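Local coordinates for sorbitol-6-phosphate dehydrogenase (Erwinia amylovora CFBP1430, PDB 5O3Z), which probably catalyses the oxidation of sorbitol 6-phosphate at C2 to fructose 6-phosphate, with NAD+ as the electron acceptor, as a member of the short-chain dehydrogenase/reductase family, at residues L186-N190 / N255-G259. Sequence-based numbering, arbitrary orientation.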
loop_
_atom_site.group_PDB
_atom_site.type_symbol
_atom_site.label_atom_id
_atom_site.label_comp_id
_atom_site.label_asym_id
_atom_site.label_seq_id
_atom_site.Cartn_x
_atom_site.Cartn_y
_atom_site.Cartn_z
ATOM N N LEU A 186 -3.965 14.957 -1.839
ATOM C CA LEU A 186 -5.325 14.530 -2.108
ATOM C C LEU A 186 -5.382 13.839 -3.404
ATOM O O LEU A 186 -5.085 14.441 -4.424
ATOM C CB LEU A 186 -6.318 15.733 -2.143
ATOM C CG LEU A 186 -6.476 16.615 -0.923
ATOM C CD1 LEU A 186 -7.736 17.507 -1.044
ATOM C CD2 LEU A 186 -6.493 15.768 0.369
ATOM N N MET A 187 -5.750 12.549 -3.404
ATOM C CA MET A 187 -5.686 11.788 -4.594
ATOM C C MET A 187 -7.007 11.807 -5.299
ATOM O O MET A 187 -7.877 10.973 -5.092
ATOM C CB MET A 187 -5.126 10.359 -4.289
ATOM C CG MET A 187 -4.128 10.318 -3.134
ATOM S SD MET A 187 -2.610 11.270 -3.435
ATOM C CE MET A 187 -1.814 10.285 -4.734
ATOM N N LEU A 188 -7.196 12.741 -6.202
ATOM C CA LEU A 188 -8.507 12.896 -6.849
ATOM C C LEU A 188 -8.797 11.892 -7.887
ATOM O O LEU A 188 -7.911 11.466 -8.629
ATOM C CB LEU A 188 -8.613 14.279 -7.514
ATOM C CG LEU A 188 -8.320 15.446 -6.555
ATOM C CD1 LEU A 188 -8.616 16.739 -7.262
ATOM C CD2 LEU A 188 -8.978 15.411 -5.187
ATOM N N GLY A 189 -10.074 11.500 -8.017
ATOM C CA GLY A 189 -10.513 10.780 -9.189
ATOM C C GLY A 189 -10.685 11.786 -10.324
ATOM O O GLY A 189 -10.180 12.902 -10.241
ATOM N N ASN A 190 -11.440 11.406 -11.333
ATOM C CA ASN A 190 -11.577 12.159 -12.559
ATOM C C ASN A 190 -12.644 13.242 -12.395
ATOM O O ASN A 190 -13.752 12.953 -11.928
ATOM C CB ASN A 190 -12.010 11.241 -13.705
ATOM C CG ASN A 190 -10.983 10.173 -14.056
ATOM O OD1 ASN A 190 -9.830 10.486 -14.384
ATOM N ND2 ASN A 190 -11.438 8.908 -14.132
ATOM N N ASN A 255 -7.578 9.431 -0.470
ATOM C CA ASN A 255 -8.279 9.166 -1.677
ATOM C C ASN A 255 -9.602 9.893 -1.722
ATOM O O ASN A 255 -10.333 9.934 -0.710
ATOM C CB ASN A 255 -8.527 7.655 -1.814
ATOM C CG ASN A 255 -7.249 6.879 -1.948
ATOM O OD1 ASN A 255 -7.011 5.866 -1.257
ATOM N ND2 ASN A 255 -6.420 7.341 -2.776
ATOM N N VAL A 256 -9.950 10.394 -2.898
ATOM C CA VAL A 256 -11.224 11.053 -3.122
ATOM C C VAL A 256 -11.640 10.559 -4.446
ATOM O O VAL A 256 -11.545 11.262 -5.505
ATOM C CB VAL A 256 -11.042 12.601 -3.120
ATOM C CG1 VAL A 256 -12.380 13.282 -3.229
ATOM C CG2 VAL A 256 -10.359 13.045 -1.829
ATOM N N THR A 257 -12.073 9.287 -4.446
ATOM C CA THR A 257 -12.160 8.543 -5.692
ATOM C C THR A 257 -13.469 7.794 -5.899
ATOM O O THR A 257 -13.603 7.065 -6.875
ATOM C CB THR A 257 -11.001 7.500 -5.916
ATOM O OG1 THR A 257 -11.163 6.301 -5.080
ATOM C CG2 THR A 257 -9.569 8.106 -5.813
ATOM N N GLY A 258 -14.441 7.990 -5.018
ATOM C CA GLY A 258 -15.712 7.194 -5.085
ATOM C C GLY A 258 -15.499 5.717 -4.974
ATOM O O GLY A 258 -16.273 4.916 -5.524
ATOM N N GLY A 259 -14.442 5.340 -4.237
ATOM C CA GLY A 259 -14.062 3.938 -4.082
ATOM C C GLY A 259 -13.304 3.229 -5.173
ATOM O O GLY A 259 -13.047 2.013 -5.076
#
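Parallel strands pair through staggered hydrogen bonds, and the ends of strands 182-188 and 253-256 illustrate the rule. Val256 uses both its backbone polar groups across the gap: its N donates to Met187 O (3.1 Å), and its O accepts from Gly189 N (2.9 Å), so one residue bridges two positions two apart on its neighbour. Leu188, between them, turns its backbone to the other side and pairs with Lys146, while the amide of Met187 continues the ladder to Ile254. Side chains alternate accordingly. On one face Leu188 CD2 meets Val256 CB at 4.1 Å, beneath helix 231-242; on the other, Met187 CB lies 3.6 Å from Asn255 ND2. That contact gives the amide no acceptor, and ND2 has no polar partner in the model, whereas Asn255 OD1 is satisfied by Gln252 of the second subunit. Thr257 lays CG2 3.4 Å from Met187 O and commits OG1 to Val261 N. Beyond it, Gly258 and Gly259 adopt positive phi, carrying the chain away from the pairing. The whole is the last strand pair, sixth with seventh, of the seven-stranded parallel sheet in 3-2-1-4-5-6-7 order, characteristic of the Rossmann fold of short-chain dehydrogenases/reductases.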